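Local coordinates for protein histidinol dehydrogenase (Elizabethkingia anophelis NUHP1, PDB 6AN0) that probably catalyses the two sequential NAD-dependent oxidations of L-histidinol to L-histidine, the last step of histidine biosynthesis, as a zinc-binding enzyme, at residues A[120-126]-A[390-396]; A[126-132]-A[208-214]; A[234-238]-A[382-386]. All coordinates share one frame. Residues are numbered along the deposited sequence.

Contact 1 of 3, residues A[120-126]-A[390-396]. With HIS (histidine), chain U.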
loop_
_atom_site.group_PDB
_atom_site.type_symbol
_atom_site.label_atom_id
_atom_site.label_comp_id
_atom_site.label_asym_id
_atom_site.label_seq_id
_atom_site.Cartn_x
_atom_site.Cartn_y
_atom_site.Cartn_z
ATOM N N TRP A 120 -8.436 16.936 -8.863
ATOM C CA TRP A 120 -9.095 16.326 -7.715
ATOM C C TRP A 120 -8.846 14.831 -7.753
ATOM O O TRP A 120 -8.230 14.311 -8.688
ATOM C CB TRP A 120 -10.601 16.646 -7.680
ATOM C CG TRP A 120 -11.442 16.015 -8.780
ATOM C CD1 TRP A 120 -12.160 14.855 -8.703
ATOM C CD2 TRP A 120 -11.670 16.542 -10.095
ATOM N NE1 TRP A 120 -12.814 14.619 -9.893
ATOM C CE2 TRP A 120 -12.535 15.642 -10.762
ATOM C CE3 TRP A 120 -11.234 17.685 -10.772
ATOM C CZ2 TRP A 120 -12.951 15.843 -12.080
ATOM C CZ3 TRP A 120 -11.656 17.886 -12.086
ATOM C CH2 TRP A 120 -12.510 16.970 -12.719
ATOM N N ARG A 121 -9.274 14.153 -6.691
ATOM C CA ARG A 121 -9.217 12.698 -6.636
ATOM C C ARG A 121 -10.602 12.146 -6.368
ATOM O O ARG A 121 -11.437 12.800 -5.723
ATOM C CB ARG A 121 -8.275 12.171 -5.527
ATOM C CG ARG A 121 -6.872 12.682 -5.540
ATOM C CD ARG A 121 -5.978 11.758 -4.668
ATOM N NE ARG A 121 -6.218 11.902 -3.229
ATOM C CZ ARG A 121 -5.501 11.274 -2.298
ATOM N NH1 ARG A 121 -4.533 10.438 -2.664
ATOM N NH2 ARG A 121 -5.755 11.455 -1.014
ATOM N N GLU A 122 -10.814 10.906 -6.823
ATOM C CA GLU A 122 -12.013 10.141 -6.517
ATOM C C GLU A 122 -11.625 8.702 -6.219
ATOM O O GLU A 122 -10.727 8.143 -6.860
ATOM C CB GLU A 122 -13.026 10.147 -7.663
ATOM C CG GLU A 122 -13.446 11.530 -8.117
ATOM C CD GLU A 122 -14.630 11.483 -9.063
ATOM O OE1 GLU A 122 -15.352 10.466 -9.073
ATOM O OE2 GLU A 122 -14.840 12.469 -9.795
ATOM N N ALA A 123 -12.346 8.098 -5.279
ATOM C CA ALA A 123 -12.145 6.696 -4.945
ATOM C C ALA A 123 -12.947 5.804 -5.880
ATOM O O ALA A 123 -14.047 6.152 -6.315
ATOM C CB ALA A 123 -12.567 6.418 -3.500
ATOM N N ARG A 124 -12.379 4.635 -6.186
ATOM C CA ARG A 124 -13.068 3.594 -6.922
ATOM C C ARG A 124 -12.698 2.291 -6.233
ATOM O O ARG A 124 -11.545 2.129 -5.800
ATOM C CB ARG A 124 -12.669 3.531 -8.411
ATOM C CG ARG A 124 -13.068 4.761 -9.248
ATOM C CD ARG A 124 -14.580 4.883 -9.383
ATOM N NE ARG A 124 -14.926 5.989 -10.278
ATOM C CZ ARG A 124 -15.124 7.241 -9.894
ATOM N NH1 ARG A 124 -15.030 7.565 -8.614
ATOM N NH2 ARG A 124 -15.415 8.171 -10.804
ATOM N N PRO A 125 -13.631 1.345 -6.127
ATOM C CA PRO A 125 -13.310 0.081 -5.454
ATOM C C PRO A 125 -12.327 -0.757 -6.252
ATOM O O PRO A 125 -12.326 -0.765 -7.491
ATOM C CB PRO A 125 -14.668 -0.628 -5.366
ATOM C CG PRO A 125 -15.415 -0.108 -6.595
ATOM C CD PRO A 125 -15.018 1.353 -6.645
ATOM N N ILE A 126 -11.503 -1.506 -5.524
ATOM C CA ILE A 126 -10.814 -2.642 -6.133
ATOM C C ILE A 126 -11.861 -3.714 -6.410
ATOM O O ILE A 126 -12.589 -4.134 -5.503
ATOM C CB ILE A 126 -9.699 -3.167 -5.220
ATOM C CG1 ILE A 126 -8.632 -2.084 -5.004
ATOM C CG2 ILE A 126 -9.075 -4.454 -5.803
ATOM C CD1 ILE A 126 -7.623 -2.452 -3.894
ATOM N N PHE A 390 -9.147 -0.864 0.264
ATOM C CA PHE A 390 -10.035 -1.539 -0.671
ATOM C C PHE A 390 -10.344 -0.704 -1.904
ATOM O O PHE A 390 -11.182 -1.105 -2.723
ATOM C CB PHE A 390 -11.332 -1.929 0.050
ATOM C CG PHE A 390 -11.127 -2.967 1.128
ATOM C CD1 PHE A 390 -11.200 -4.327 0.822
ATOM C CD2 PHE A 390 -10.826 -2.583 2.429
ATOM C CE1 PHE A 390 -11.007 -5.288 1.804
ATOM C CE2 PHE A 390 -10.626 -3.532 3.420
ATOM C CZ PHE A 390 -10.716 -4.895 3.099
ATOM N N ILE A 391 -9.686 0.447 -2.061
ATOM C CA ILE A 391 -9.989 1.387 -3.129
ATOM C C ILE A 391 -8.705 1.784 -3.841
ATOM O O ILE A 391 -7.597 1.580 -3.342
ATOM C CB ILE A 391 -10.697 2.649 -2.588
ATOM C CG1 ILE A 391 -9.801 3.339 -1.550
ATOM C CG2 ILE A 391 -12.026 2.271 -1.971
ATOM C CD1 ILE A 391 -10.291 4.735 -1.128
ATOM N N LYS A 392 -8.881 2.369 -5.024
ATOM C CA LYS A 392 -7.857 3.142 -5.706
ATOM C C LYS A 392 -8.310 4.595 -5.701
ATOM O O LYS A 392 -9.496 4.874 -5.894
ATOM C CB LYS A 392 -7.654 2.670 -7.155
ATOM C CG LYS A 392 -7.435 1.152 -7.363
ATOM C CD LYS A 392 -8.722 0.399 -7.715
ATOM C CE LYS A 392 -9.233 0.748 -9.116
ATOM N NZ LYS A 392 -10.429 -0.059 -9.528
ATOM N N LYS A 393 -7.372 5.517 -5.482
ATOM C CA LYS A 393 -7.667 6.946 -5.539
ATOM C C LYS A 393 -7.160 7.461 -6.878
ATOM O O LYS A 393 -5.948 7.585 -7.086
ATOM C CB LYS A 393 -7.036 7.698 -4.366
ATOM C CG LYS A 393 -7.520 7.179 -2.997
ATOM C CD LYS A 393 -7.152 8.135 -1.853
ATOM C CE LYS A 393 -7.629 7.587 -0.507
ATOM N NZ LYS A 393 -7.302 8.505 0.629
ATOM N N ILE A 394 -8.092 7.729 -7.791
ATOM C CA ILE A 394 -7.775 8.154 -9.151
ATOM C C ILE A 394 -7.668 9.676 -9.168
ATOM O O ILE A 394 -8.544 10.367 -8.640
ATOM C CB ILE A 394 -8.855 7.665 -10.131
ATOM C CG1 ILE A 394 -8.959 6.126 -10.085
ATOM C CG2 ILE A 394 -8.565 8.171 -11.551
ATOM C CD1 ILE A 394 -10.046 5.570 -11.001
ATOM N N THR A 395 -6.615 10.212 -9.791
ATOM C CA THR A 395 -6.517 11.658 -9.924
ATOM C C THR A 395 -7.116 12.105 -11.254
ATOM O O THR A 395 -7.020 11.398 -12.269
ATOM C CB THR A 395 -5.072 12.143 -9.798
ATOM O OG1 THR A 395 -4.255 11.437 -10.730
ATOM C CG2 THR A 395 -4.558 11.877 -8.380
ATOM N N PHE A 396 -7.780 13.259 -11.211
ATOM C CA PHE A 396 -8.468 13.857 -12.346
ATOM C C PHE A 396 -7.948 15.266 -12.541
ATOM O O PHE A 396 -7.725 15.990 -11.562
ATOM C CB PHE A 396 -9.993 13.928 -12.119
ATOM C CG PHE A 396 -10.687 12.589 -12.152
ATOM C CD1 PHE A 396 -11.320 12.159 -13.308
ATOM C CD2 PHE A 396 -10.724 11.780 -11.030
ATOM C CE1 PHE A 396 -11.960 10.932 -13.349
ATOM C CE2 PHE A 396 -11.364 10.542 -11.068
ATOM C CZ PHE A 396 -11.983 10.127 -12.234
HETATM N N HIS U . -14.364 12.074 -2.982
HETATM C CA HIS U . -13.980 10.873 -3.699
HETATM C C HIS U . -15.119 10.313 -4.547
HETATM O O HIS U . -15.230 9.095 -4.726
HETATM C CB HIS U . -13.484 9.818 -2.718
HETATM C CG HIS U . -12.001 9.834 -2.520
HETATM N ND1 HIS U . -11.170 10.692 -3.206
HETATM C CD2 HIS U . -11.200 9.097 -1.716
HETATM C CE1 HIS U . -9.922 10.486 -2.830
HETATM N NE2 HIS U . -9.915 9.528 -1.924
HETATM O OXT HIS U . -15.942 11.061 -5.083
HETATM O O HOH W 1 -3.995 9.093 -5.523
#

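Contact 2 of 3, residues A[126-132]-A[208-214]. With EDO (1,2-ethanediol), chain D.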
loop_
_atom_site.group_PDB
_atom_site.type_symbol
_atom_site.label_atom_id
_atom_site.label_comp_id
_atom_site.label_asym_id
_atom_site.label_seq_id
_atom_site.Cartn_x
_atom_site.Cartn_y
_atom_site.Cartn_z
ATOM N N ILE A 126 -11.503 -1.506 -5.524
ATOM C CA ILE A 126 -10.814 -2.642 -6.133
ATOM C C ILE A 126 -11.861 -3.714 -6.410
ATOM O O ILE A 126 -12.589 -4.134 -5.503
ATOM C CB ILE A 126 -9.699 -3.167 -5.220
ATOM C CG1 ILE A 126 -8.632 -2.084 -5.004
ATOM C CG2 ILE A 126 -9.075 -4.454 -5.803
ATOM C CD1 ILE A 126 -7.623 -2.452 -3.894
ATOM N N GLU A 127 -11.943 -4.155 -7.667
ATOM C CA GLU A 127 -13.126 -4.887 -8.112
ATOM C C GLU A 127 -13.215 -6.275 -7.485
ATOM O O GLU A 127 -14.298 -6.691 -7.052
ATOM C CB GLU A 127 -13.121 -4.991 -9.638
ATOM C CG GLU A 127 -14.392 -5.564 -10.231
ATOM C CD GLU A 127 -14.307 -5.705 -11.747
ATOM O OE1 GLU A 127 -13.391 -6.403 -12.235
ATOM O OE2 GLU A 127 -15.149 -5.110 -12.447
ATOM N N ASN A 128 -12.100 -7.007 -7.416
ATOM C CA ASN A 128 -12.112 -8.394 -6.954
ATOM C C ASN A 128 -11.253 -8.528 -5.704
ATOM O O ASN A 128 -10.037 -8.308 -5.752
ATOM C CB ASN A 128 -11.613 -9.330 -8.061
ATOM C CG ASN A 128 -12.485 -9.267 -9.306
ATOM O OD1 ASN A 128 -13.566 -9.840 -9.341
ATOM N ND2 ASN A 128 -12.023 -8.552 -10.325
ATOM N N ILE A 129 -11.885 -8.908 -4.599
ATOM C CA ILE A 129 -11.252 -8.968 -3.285
ATOM C C ILE A 129 -11.215 -10.424 -2.851
ATOM O O ILE A 129 -12.235 -11.120 -2.937
ATOM C CB ILE A 129 -12.034 -8.123 -2.260
ATOM C CG1 ILE A 129 -12.054 -6.638 -2.670
ATOM C CG2 ILE A 129 -11.528 -8.370 -0.846
ATOM C CD1 ILE A 129 -10.705 -5.965 -2.668
ATOM N N GLY A 130 -10.056 -10.885 -2.384
ATOM C CA GLY A 130 -9.923 -12.214 -1.791
ATOM C C GLY A 130 -9.599 -12.111 -0.308
ATOM O O GLY A 130 -8.730 -11.330 0.090
ATOM N N ILE A 131 -10.304 -12.912 0.502
ATOM C CA ILE A 131 -10.114 -12.937 1.953
ATOM C C ILE A 131 -9.751 -14.358 2.358
ATOM O O ILE A 131 -10.478 -15.302 2.029
ATOM C CB ILE A 131 -11.377 -12.475 2.713
ATOM C CG1 ILE A 131 -11.702 -11.008 2.395
ATOM C CG2 ILE A 131 -11.191 -12.674 4.228
ATOM C CD1 ILE A 131 -13.139 -10.586 2.830
ATOM N N TYR A 132 -8.643 -14.503 3.078
ATOM C CA TYR A 132 -8.223 -15.781 3.640
ATOM C C TYR A 132 -8.514 -15.815 5.134
ATOM O O TYR A 132 -8.123 -14.895 5.858
ATOM C CB TYR A 132 -6.728 -16.008 3.413
ATOM C CG TYR A 132 -6.355 -17.373 3.912
ATOM C CD1 TYR A 132 -6.706 -18.497 3.181
ATOM C CD2 TYR A 132 -5.752 -17.550 5.150
ATOM C CE1 TYR A 132 -6.424 -19.768 3.635
ATOM C CE2 TYR A 132 -5.456 -18.843 5.612
ATOM C CZ TYR A 132 -5.803 -19.935 4.844
ATOM O OH TYR A 132 -5.529 -21.225 5.258
ATOM N N LYS A 208 -10.233 -15.025 -10.032
ATOM C CA LYS A 208 -9.029 -14.531 -9.390
ATOM C C LYS A 208 -9.258 -13.149 -8.799
ATOM O O LYS A 208 -10.043 -12.342 -9.314
ATOM C CB LYS A 208 -7.852 -14.507 -10.363
ATOM C CG LYS A 208 -7.810 -13.379 -11.358
ATOM C CD LYS A 208 -6.562 -13.526 -12.245
ATOM C CE LYS A 208 -6.543 -12.517 -13.380
ATOM N NZ LYS A 208 -6.630 -11.125 -12.861
ATOM N N ALA A 209 -8.554 -12.897 -7.703
ATOM C CA ALA A 209 -8.619 -11.661 -6.945
ATOM C C ALA A 209 -7.644 -10.626 -7.499
ATOM O O ALA A 209 -6.610 -10.965 -8.084
ATOM C CB ALA A 209 -8.290 -11.947 -5.480
ATOM N N ASP A 210 -7.981 -9.346 -7.308
ATOM C CA ASP A 210 -7.017 -8.274 -7.536
ATOM C C ASP A 210 -6.162 -7.995 -6.309
ATOM O O ASP A 210 -5.028 -7.524 -6.445
ATOM C CB ASP A 210 -7.735 -6.976 -7.936
ATOM C CG ASP A 210 -8.563 -7.133 -9.206
ATOM O OD1 ASP A 210 -9.761 -6.768 -9.194
ATOM O OD2 ASP A 210 -8.006 -7.617 -10.220
ATOM N N LYS A 211 -6.694 -8.268 -5.119
ATOM C CA LYS A 211 -5.993 -8.022 -3.863
ATOM C C LYS A 211 -6.455 -9.066 -2.851
ATOM O O LYS A 211 -7.652 -9.365 -2.770
ATOM C CB LYS A 211 -6.259 -6.597 -3.347
ATOM C CG LYS A 211 -5.410 -6.182 -2.149
ATOM C CD LYS A 211 -5.464 -4.650 -1.943
ATOM C CE LYS A 211 -4.658 -4.203 -0.725
ATOM N NZ LYS A 211 -4.595 -2.688 -0.648
ATOM N N ILE A 212 -5.505 -9.615 -2.087
ATOM C CA ILE A 212 -5.773 -10.671 -1.109
ATOM C C ILE A 212 -5.470 -10.154 0.294
ATOM O O ILE A 212 -4.403 -9.577 0.529
ATOM C CB ILE A 212 -4.942 -11.932 -1.415
ATOM C CG1 ILE A 212 -5.346 -12.520 -2.779
ATOM C CG2 ILE A 212 -5.065 -12.961 -0.279
ATOM C CD1 ILE A 212 -4.353 -13.580 -3.336
ATOM N N PHE A 213 -6.401 -10.392 1.221
ATOM C CA PHE A 213 -6.340 -9.931 2.603
ATOM C C PHE A 213 -6.361 -11.112 3.567
ATOM O O PHE A 213 -7.001 -12.133 3.299
ATOM C CB PHE A 213 -7.546 -9.057 2.947
ATOM C CG PHE A 213 -7.582 -7.748 2.232
ATOM C CD1 PHE A 213 -7.214 -6.585 2.888
ATOM C CD2 PHE A 213 -7.998 -7.676 0.905
ATOM C CE1 PHE A 213 -7.261 -5.357 2.235
ATOM C CE2 PHE A 213 -8.045 -6.453 0.250
ATOM C CZ PHE A 213 -7.678 -5.299 0.911
ATOM N N GLY A 214 -5.717 -10.943 4.721
ATOM C CA GLY A 214 -5.879 -11.868 5.826
ATOM C C GLY A 214 -4.597 -12.609 6.172
ATOM O O GLY A 214 -3.925 -13.152 5.299
HETATM C C1 EDO D . -3.099 -1.649 4.714
HETATM O O1 EDO D . -3.715 -0.567 4.004
HETATM C C2 EDO D . -3.651 -2.912 4.067
HETATM O O2 EDO D . -3.479 -2.750 2.667
#

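Contact 3 of 3, residues A[234-238]-A[382-386]. With EDO (1,2-ethanediol), chain D.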
loop_
_atom_site.group_PDB
_atom_site.type_symbol
_atom_site.label_atom_id
_atom_site.label_comp_id
_atom_site.label_asym_id
_atom_site.label_seq_id
_atom_site.Cartn_x
_atom_site.Cartn_y
_atom_site.Cartn_z
ATOM N N ILE A 234 -1.373 -7.400 -2.017
ATOM C CA ILE A 234 -1.711 -7.971 -0.716
ATOM C C ILE A 234 -1.844 -6.857 0.317
ATOM O O ILE A 234 -1.387 -5.731 0.109
ATOM C CB ILE A 234 -0.678 -9.027 -0.254
ATOM C CG1 ILE A 234 0.685 -8.384 0.021
ATOM C CG2 ILE A 234 -0.585 -10.144 -1.309
ATOM C CD1 ILE A 234 1.703 -9.362 0.591
ATOM N N ASP A 235 -2.492 -7.189 1.447
ATOM C CA ASP A 235 -2.817 -6.159 2.438
ATOM C C ASP A 235 -1.566 -5.631 3.126
ATOM O O ASP A 235 -1.311 -4.419 3.126
ATOM C CB ASP A 235 -3.844 -6.658 3.472
ATOM C CG ASP A 235 -3.542 -8.050 4.047
ATOM O OD1 ASP A 235 -2.626 -8.767 3.578
ATOM O OD2 ASP A 235 -4.284 -8.432 4.986
ATOM N N MET A 236 -0.760 -6.513 3.686
ATOM C CA MET A 236 0.446 -6.088 4.383
ATOM C C MET A 236 1.291 -7.319 4.685
ATOM O O MET A 236 0.780 -8.440 4.587
ATOM C CB MET A 236 0.078 -5.378 5.678
ATOM C CG MET A 236 -0.559 -6.324 6.657
ATOM S SD MET A 236 -1.137 -5.433 8.103
ATOM C CE MET A 236 -2.481 -4.497 7.399
ATOM N N PRO A 237 2.561 -7.159 5.074
ATOM C CA PRO A 237 3.350 -8.313 5.521
ATOM C C PRO A 237 2.849 -8.851 6.852
ATOM O O PRO A 237 2.152 -8.174 7.610
ATOM C CB PRO A 237 4.770 -7.753 5.660
ATOM C CG PRO A 237 4.752 -6.427 4.999
ATOM C CD PRO A 237 3.360 -5.921 5.091
ATOM N N ALA A 238 3.240 -10.086 7.151
ATOM C CA ALA A 238 2.692 -10.801 8.296
ATOM C C ALA A 238 3.742 -11.026 9.383
ATOM O O ALA A 238 4.949 -10.833 9.188
ATOM C CB ALA A 238 2.086 -12.138 7.851
ATOM N N TYR A 382 3.617 0.631 7.432
ATOM C CA TYR A 382 2.288 0.258 6.966
ATOM C C TYR A 382 1.249 0.727 7.965
ATOM O O TYR A 382 1.559 0.955 9.135
ATOM C CB TYR A 382 2.132 -1.272 6.802
ATOM C CG TYR A 382 2.950 -1.870 5.688
ATOM C CD1 TYR A 382 2.371 -2.127 4.440
ATOM C CD2 TYR A 382 4.295 -2.191 5.880
ATOM C CE1 TYR A 382 3.117 -2.701 3.397
ATOM C CE2 TYR A 382 5.050 -2.752 4.851
ATOM C CZ TYR A 382 4.455 -2.999 3.614
ATOM O OH TYR A 382 5.184 -3.561 2.586
ATOM N N SER A 383 -0.003 0.802 7.499
ATOM C CA SER A 383 -1.166 1.050 8.344
ATOM C C SER A 383 -1.939 -0.245 8.560
ATOM O O SER A 383 -1.773 -1.222 7.834
ATOM C CB SER A 383 -2.118 2.088 7.718
ATOM O OG SER A 383 -1.458 3.300 7.389
ATOM N N GLY A 384 -2.820 -0.236 9.552
ATOM C CA GLY A 384 -3.814 -1.288 9.626
ATOM C C GLY A 384 -4.773 -1.215 8.453
ATOM O O GLY A 384 -4.891 -0.191 7.771
ATOM N N VAL A 385 -5.447 -2.334 8.185
ATOM C CA VAL A 385 -6.468 -2.330 7.137
ATOM C C VAL A 385 -7.520 -1.266 7.444
ATOM O O VAL A 385 -7.916 -1.069 8.599
ATOM C CB VAL A 385 -7.096 -3.728 7.001
ATOM C CG1 VAL A 385 -8.341 -3.687 6.108
ATOM C CG2 VAL A 385 -6.066 -4.703 6.407
ATOM N N SER A 386 -7.976 -0.565 6.405
ATOM C CA SER A 386 -9.046 0.430 6.550
ATOM C C SER A 386 -9.810 0.508 5.236
ATOM O O SER A 386 -9.565 -0.267 4.307
ATOM C CB SER A 386 -8.480 1.801 6.951
ATOM O OG SER A 386 -7.798 2.409 5.852
HETATM C C1 EDO D . -3.099 -1.649 4.714
HETATM O O1 EDO D . -3.715 -0.567 4.004
HETATM C C2 EDO D . -3.651 -2.912 4.067
HETATM O O2 EDO D . -3.479 -2.750 2.667
#

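Contact 1 of 3, residues A[120-126]-A[390-396]
An antiparallel beta ladder forms part of the pocket for a bound histidine, completed by Glu106, Asn107 and Lys108. Segments 120-126 and 390-396 pair Trp120 with Phe396, Glu122 with Ile394 and Arg124 with Lys392 as hydrogen-bonded pairs. Ile126 N extends the ladder to Phe390 O (2.8 Å). Lys392 NZ donates to Pro125 O (2.9 Å) and also to Thr347 O of the second subunit.

On the face of Trp120, Glu122 and Phe396, Phe396 CB sits over the indole in a CH-pi contact. Glu122 OE2 accepts from Trp120 NE1 (3.0 Å), and Glu122 OE1 forms a salt bridge with Arg124 NH2 (2.9 Å). Arg124 NE donates to Ile346 O of the second subunit. Arg121 and Lys393 share the other face. Their cationic ends are close, Arg121 NH2 to Lys393 NZ 3.7 Å, but Lys393 NZ forms salt bridges with Glu106 of its own chain and Asp388 of the second subunit.

The ligand carboxylate O accepts from Ala123 N (3.1 Å), and its ND1 donates weakly to Arg121 O (3.3 Å). The strand thus bonds the ligand through its backbone, with Lys393 CD packed 3.1 Å from the ligand NE2, while acidic partners offset the clustered positive charge.

Contact 2 of 3, residues A[126-132]-A[208-214]
Phe213 lays its ring beside Ile129, with Ile129 CD1 4.0 Å from Phe213 CE2. Both side chains lie on the face of the sheet that also carries Ile131 and Lys211. Phe390 stacks on Phe213 there, and Leu147 of helix 142-154 covers Phe213 and Ile131.

The strands run parallel, their short axes 25° apart. Gly130 N donates to Lys211 O (2.9 Å), Phe213 N to Gly130 O (2.8 Å) and Tyr132 N to Phe213 O (2.9 Å). Gly130 suits its place: a CB there would come tightly against Ala209 CB. Gly214 has a positive phi, and a CB would clash with Tyr132 O.

Before the regular pairing begins, the Asp210 side chain joins the backbone bonds. Asp210 OD1 accepts from Asn128 N (2.9 Å) and from Asn128 ND2 (3.1 Å), while Asp210 N donates to Asn128 O (2.8 Å). Asn128 OD1 is held by Asn158.

Tyr132, a predicted NAD-binding residue, lies at the C-terminal end of the strand, and its hydroxyl bonds to Gly192 N. The parallel pair belongs to a mixed sheet flanked by helices. Backbone bonds fix the strands; Ile129, Ile131 and Phe213 pack one face, and Ile212 packs the other against helix 192-201.

Contact 3 of 3, residues A[234-238]-A[382-386]
Asp235 is the first residue of 234-238 to meet 382-386. Its CB lies 4.2 Å from Val385 CG2, a loose apolar touch. The carboxylate serves other partners: OD1 forms a salt bridge with Lys224, and OD2 accepts from Gly214 N. Asp235 OD1 also takes a weak hydrogen bond from Met236 N (2.9 Å). The carbonyl Asp235 O accepts from O2 of an ethanediol (2.8 Å), which probably came from the crystallisation liquor. This small molecule occupies the space between the two loops, with its C1 3.4 Å from Ser383 O.

Met236 comes next and points toward the opposite segment. Its CB lies 4.2 Å from Tyr382 CD1. Its methyl CE reaches Ser383 O (3.4 Å) and Val385 CG2 (3.7 Å), so the methyl lies against 383-385.

Pro237 then sits on the Tyr382 ring. Pro237 CD is 3.5 Å from the ring centroid and nearly over it, 15° off the normal: a CH-pi contact on the ring face. No hydrogen bond links the two segments directly. Ser383 OG instead bonds to Lys393 N of the second subunit, and Tyr382 packs on Ala233 of that subunit.

The arrangement is loop-to-loop packing by proline-aromatic and methionine contacts. It joins the loop after strand 233-234 to the loop before strand 391-399, beside the dimer interface and near the predicted proton acceptor Glu330.

How the contacts relate
Contacts 1 and 2 share Ile126 and use one long strand, 117-132, whose two halves pair with strand 391-399 and strand 211-213. Their centres are about 17 Å apart. Phe390 joins all three contacts: its CE1 is 3.4 Å from Phe213 CZ of contact 2, and its CE2 is 3.5 Å from Val385 CG1 of contact 3. Contacts 2 and 3 meet at Asp235, where OD2 lies 2.9 Å from Gly214 N. The bound histidine belongs to contact 1. Tyr132 of contact 2 is itself a predicted NAD-binding residue, its side chain about 6 Å from that of Asn217. The Met236 side chain of contact 3 is about 7 Å from that of Glu330, a predicted proton acceptor. All three contacts touch the second subunit.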